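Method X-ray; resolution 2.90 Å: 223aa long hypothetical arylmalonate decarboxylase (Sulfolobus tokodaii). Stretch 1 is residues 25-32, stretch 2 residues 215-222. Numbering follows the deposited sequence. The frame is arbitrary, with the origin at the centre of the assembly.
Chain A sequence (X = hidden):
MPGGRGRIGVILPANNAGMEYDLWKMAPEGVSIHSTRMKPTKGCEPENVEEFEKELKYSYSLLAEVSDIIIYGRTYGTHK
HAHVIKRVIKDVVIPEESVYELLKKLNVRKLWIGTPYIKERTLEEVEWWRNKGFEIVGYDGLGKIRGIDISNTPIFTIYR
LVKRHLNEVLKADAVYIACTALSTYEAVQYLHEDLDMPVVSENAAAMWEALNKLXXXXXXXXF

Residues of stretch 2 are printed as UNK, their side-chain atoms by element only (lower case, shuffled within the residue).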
ATOM      1  N   LYS A  25      11.558  -9.718 -16.208  1.00 26.82           N
ATOM      2  CA  LYS A  25      11.437  -9.481 -14.783  1.00 27.92           C
ATOM      3  C   LYS A  25      12.542  -8.538 -14.294  1.00 29.11           C
ATOM      4  O   LYS A  25      12.339  -7.755 -13.370  1.00 29.62           O
ATOM      5  CB  LYS A  25      11.510 -10.812 -14.040  1.00 29.09           C
ATOM      6  CG  LYS A  25      10.189 -11.542 -13.993  1.00 29.54           C
ATOM      7  CD  LYS A  25       9.275 -10.794 -13.063  1.00 33.27           C
ATOM      8  CE  LYS A  25       7.915 -11.442 -12.903  1.00 34.75           C
ATOM      9  NZ  LYS A  25       7.133 -10.694 -11.859  1.00 35.67           N
HETATM   10  N   MSE A  26      13.709  -8.608 -14.925  1.00 29.24           N
HETATM   11  CA  MSE A  26      14.839  -7.767 -14.552  1.00 28.43           C
HETATM   12  C   MSE A  26      14.835  -6.422 -15.266  1.00 27.35           C
HETATM   13  O   MSE A  26      15.479  -5.468 -14.822  1.00 28.18           O
HETATM   14  CB  MSE A  26      16.152  -8.488 -14.857  1.00 30.48           C
HETATM   15  CG  MSE A  26      16.273  -9.834 -14.183  1.00 34.86           C
HETATM   16 SE   MSE A  26      17.932 -10.738 -14.582  1.00 40.34          SE
HETATM   17  CE  MSE A  26      17.460 -11.584 -16.238  1.00 39.45           C
ATOM     18  N   ALA A  27      14.112  -6.342 -16.374  1.00 25.81           N
ATOM     19  CA  ALA A  27      14.061  -5.108 -17.142  1.00 24.32           C
ATOM     20  C   ALA A  27      13.485  -3.962 -16.331  1.00 24.05           C
ATOM     21  O   ALA A  27      12.368  -4.054 -15.829  1.00 24.45           O
ATOM     22  CB  ALA A  27      13.236  -5.313 -18.401  1.00 22.98           C
ATOM     23  N   PRO A  28      14.254  -2.873 -16.161  1.00 23.77           N
ATOM     24  CA  PRO A  28      13.743  -1.731 -15.400  1.00 23.39           C
ATOM     25  C   PRO A  28      12.704  -1.008 -16.245  1.00 24.33           C
ATOM     26  O   PRO A  28      12.579  -1.277 -17.442  1.00 25.36           O
ATOM     27  CB  PRO A  28      14.996  -0.895 -15.144  1.00 22.25           C
ATOM     28  CG  PRO A  28      15.852  -1.194 -16.307  1.00 23.14           C
ATOM     29  CD  PRO A  28      15.679  -2.688 -16.482  1.00 24.59           C
ATOM     30  N   GLU A  29      11.963  -0.093 -15.634  1.00 24.93           N
ATOM     31  CA  GLU A  29      10.916   0.629 -16.353  1.00 27.78           C
ATOM     32  C   GLU A  29      11.388   1.410 -17.570  1.00 26.82           C
ATOM     33  O   GLU A  29      12.313   2.213 -17.479  1.00 28.74           O
ATOM     34  CB  GLU A  29      10.205   1.585 -15.412  1.00 30.68           C
ATOM     35  CG  GLU A  29       8.717   1.403 -15.394  1.00 37.31           C
ATOM     36  CD  GLU A  29       8.001   2.724 -15.412  1.00 42.17           C
ATOM     37  OE1 GLU A  29       8.398   3.620 -14.629  1.00 46.10           O
ATOM     38  OE2 GLU A  29       7.043   2.865 -16.206  1.00 44.46           O
ATOM     39  N   GLY A  30      10.735   1.189 -18.703  1.00 24.61           N
ATOM     40  CA  GLY A  30      11.108   1.890 -19.909  1.00 23.68           C
ATOM     41  C   GLY A  30      12.005   1.043 -20.782  1.00 24.43           C
ATOM     42  O   GLY A  30      12.406   1.458 -21.873  1.00 27.46           O
ATOM     43  N   VAL A  31      12.331  -0.150 -20.302  1.00 22.53           N
ATOM     44  CA  VAL A  31      13.186  -1.058 -21.048  1.00 21.45           C
ATOM     45  C   VAL A  31      12.342  -2.217 -21.547  1.00 21.00           C
ATOM     46  O   VAL A  31      11.483  -2.723 -20.826  1.00 21.13           O
ATOM     47  CB  VAL A  31      14.323  -1.619 -20.154  1.00 21.32           C
ATOM     48  CG1 VAL A  31      15.243  -2.514 -20.961  1.00 21.35           C
ATOM     49  CG2 VAL A  31      15.104  -0.491 -19.551  1.00 21.36           C
ATOM     50  N   SER A  32      12.572  -2.625 -22.789  1.00 20.33           N
ATOM     51  CA  SER A  32      11.843  -3.749 -23.348  1.00 21.56           C
ATOM     52  C   SER A  32      12.813  -4.765 -23.948  1.00 22.00           C
ATOM     53  O   SER A  32      13.928  -4.421 -24.357  1.00 21.47           O
ATOM     54  CB  SER A  32      10.828  -3.278 -24.395  1.00 20.61           C
ATOM     55  OG  SER A  32      11.443  -2.499 -25.398  1.00 23.30           O
ATOM     56  N   UNK A 215      23.977   1.836 -19.908  1.00 23.02           N
ATOM     57  CA  UNK A 215      23.963   2.813 -18.822  1.00 22.96           C
ATOM     58  C   UNK A 215      22.552   3.056 -18.308  1.00 23.04           C
ATOM     59  O   UNK A 215      22.029   4.164 -18.373  1.00 23.24           O
ATOM     60  n   UNK A 215      28.824   3.018 -18.616  1.00 29.63           N
ATOM     61  c   UNK A 215      26.113   4.103 -19.266  1.00 27.36           C
ATOM     62  c   UNK A 215      27.718   3.036 -17.616  1.00 30.35           C
ATOM     63  c   UNK A 215      26.683   4.147 -17.852  1.00 28.15           C
ATOM     64  c   UNK A 215      24.593   4.131 -19.258  1.00 23.56           C
ATOM     65  N   UNK A 216      21.943   1.995 -17.797  1.00 22.49           N
ATOM     66  CA  UNK A 216      20.606   2.065 -17.245  1.00 23.03           C
ATOM     67  C   UNK A 216      20.672   1.502 -15.824  1.00 25.01           C
ATOM     68  O   UNK A 216      21.052   0.347 -15.626  1.00 25.28           O
ATOM     69  c   UNK A 216      18.721   0.961 -20.467  1.00 16.72           C
ATOM     70  c   UNK A 216      19.608   1.237 -18.096  1.00 21.04           C
ATOM     71  c   UNK A 216      19.560   1.782 -19.525  1.00 19.29           C
ATOM     72  c   UNK A 216      18.233   1.279 -17.470  1.00 18.34           C
ATOM     73  N   UNK A 217      20.323   2.324 -14.840  1.00 26.38           N
ATOM     74  CA  UNK A 217      20.341   1.893 -13.446  1.00 29.43           C
ATOM     75  C   UNK A 217      19.408   0.707 -13.246  1.00 30.92           C
ATOM     76  O   UNK A 217      18.315   0.669 -13.804  1.00 32.27           O
ATOM     77  c   UNK A 217      20.760   2.197 -10.302  1.00 36.59           C
ATOM     78  c   UNK A 217      19.916   3.048 -12.527  1.00 31.13           C
ATOM     79  c   UNK A 217      21.372   3.357  -9.536  1.00 39.28           C
ATOM     80  c   UNK A 217      19.550   2.637 -11.101  1.00 32.55           C
ATOM     81  n   UNK A 217      20.416   3.880  -8.510  1.00 41.44           N
ATOM     82  N   UNK A 218      19.837  -0.264 -12.449  1.00 32.46           N
ATOM     83  CA  UNK A 218      19.007  -1.433 -12.197  1.00 33.33           C
ATOM     84  C   UNK A 218      19.555  -2.313 -11.087  1.00 32.55           C
ATOM     85  O   UNK A 218      20.765  -2.413 -10.902  1.00 32.28           O
ATOM     86  c   UNK A 218      18.859  -2.253 -13.484  1.00 35.89           C
ATOM     87  N   UNK A 219      18.647  -2.949 -10.356  1.00 31.84           N
ATOM     88  CA  UNK A 219      19.021  -3.845  -9.276  1.00 31.26           C
ATOM     89  C   UNK A 219      18.783  -5.298  -9.676  1.00 28.92           C
ATOM     90  O   UNK A 219      17.678  -5.822  -9.541  1.00 28.85           O
ATOM     91  c   UNK A 219      17.983  -4.061  -5.529  1.00 45.21           C
ATOM     92  c   UNK A 219      18.225  -3.527  -8.006  1.00 35.01           C
ATOM     93  c   UNK A 219      18.458  -5.008  -4.411  1.00 47.95           C
ATOM     94  c   UNK A 219      18.516  -4.516  -6.879  1.00 40.93           C
ATOM     95  n   UNK A 219      18.108  -4.535  -3.030  1.00 48.09           N
ATOM     96  N   UNK A 220      19.821  -5.948 -10.181  1.00 26.13           N
ATOM     97  CA  UNK A 220      19.707  -7.338 -10.577  1.00 23.41           C
ATOM     98  C   UNK A 220      19.682  -8.181  -9.309  1.00 22.43           C
ATOM     99  O   UNK A 220      20.107  -7.728  -8.246  1.00 21.96           O
ATOM    100  c   UNK A 220      21.456  -5.578 -12.567  1.00 24.70           C
ATOM    101  c   UNK A 220      20.974  -6.986 -12.807  1.00 22.10           C
ATOM    102  c   UNK A 220      19.617  -6.954 -13.478  1.00 21.34           C
ATOM    103  c   UNK A 220      20.880  -7.732 -11.473  1.00 23.36           C
ATOM    104  N   UNK A 221      19.177  -9.420  -9.404  1.00 22.03           N
ATOM    105  CA  UNK A 221      19.086 -10.329  -8.262  1.00 22.64           C
ATOM    106  C   UNK A 221      20.294 -11.222  -7.986  1.00 23.49           C
ATOM    107  O   UNK A 221      21.015 -11.625  -8.903  1.00 24.02           O
ATOM    108  c   UNK A 221      18.402  -9.945 -10.543  1.00 22.41           C
ATOM    109  c   UNK A 221      17.847 -11.142  -8.593  1.00 22.37           C
ATOM    110  c   UNK A 221      17.992 -11.322 -10.065  1.00 20.78           C
ATOM    111  N   UNK A 222      20.499 -11.523  -6.706  1.00 23.58           N
ATOM    112  CA  UNK A 222      21.585 -12.396  -6.306  1.00 24.64           C
ATOM    113  C   UNK A 222      22.946 -11.814  -5.987  1.00 26.14           C
ATOM    114  O   UNK A 222      23.818 -12.552  -5.536  1.00 28.76           O
TER

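Position 215 carries four carbons in a row ending in a nitrogen. It is the first residue after a helix to leave helical angles, with positive phi, and its side chain is out of reach of stretch 1, so the contact asks nothing of it: Lys215.

Position 216 has four side-chain carbons, forked at the first, with one arm two carbons long. It points toward stretch 1, where its carbons meet Pro28 and Val31. The fork at CB together with the two-carbon arm, four carbons in all, identifies isoleucine. CG2 of Ile216 lies 3.6 Å from CG of Pro28, the closest approach of the whole contact, and also near Val31; with chi1 in m and chi2 in t, CD1 of Ile216 adds a second approach, 4.0 Å from CG2 of Val31.

Position 217 again shows four carbons in a row and a nitrogen. The CA-to-CB bond runs sideways and the end of the chain leads away into exposed surroundings. The backbone does the touching: O of 217 sits 3.9 Å from CB of Pro28. This is Lys217.

Position 218 has a single side-chain carbon. It points toward stretch 1, and CB of 218 is 4.3 Å from CG of Pro28, a loose apolar contact. One carbon makes it alanine. Here the two backbones run close, with the CA of Ala218 6.2 Å from the CA of Pro28.

At 219, four carbons in a row end in nitrogen and the bond to CB points away from stretch 1. Lys219 is exposed and extended, every chi in t.

Position 220 has four carbons forked at the second. It leaves its backbone sideways, yet its end comes nearer and touches Met26. The fork gives leucine, and CD1 of Leu220 is 4.0 Å from CB of Met26.

Position 221 holds three carbons closing a ring onto the backbone N, and the ring touches Met26, a selenomethionine whose side chain points toward this stretch. It is a proline: CD of Pro221 lies 4.1 Å from SE of Met26.

Position 222 has no side-chain atoms: Gly222. At phi 90° and psi -7° a CB would jam against the preceding carbonyl O, so the backbone itself calls for glycine.

The contact works by apolar packing, with no hydrogen bond between the stretches and 258 Å² buried in total. Stretch 1 holds its own shape: a type II turn from Pro28 to Val31, closed by Val31 N to Pro28 O at 3.1 Å, places both end residues against Ile216. The rule is plain: small or greasy groups face across, and lysine ends stay out.

Stretch 2, residues 215-222: KIKAKLPG
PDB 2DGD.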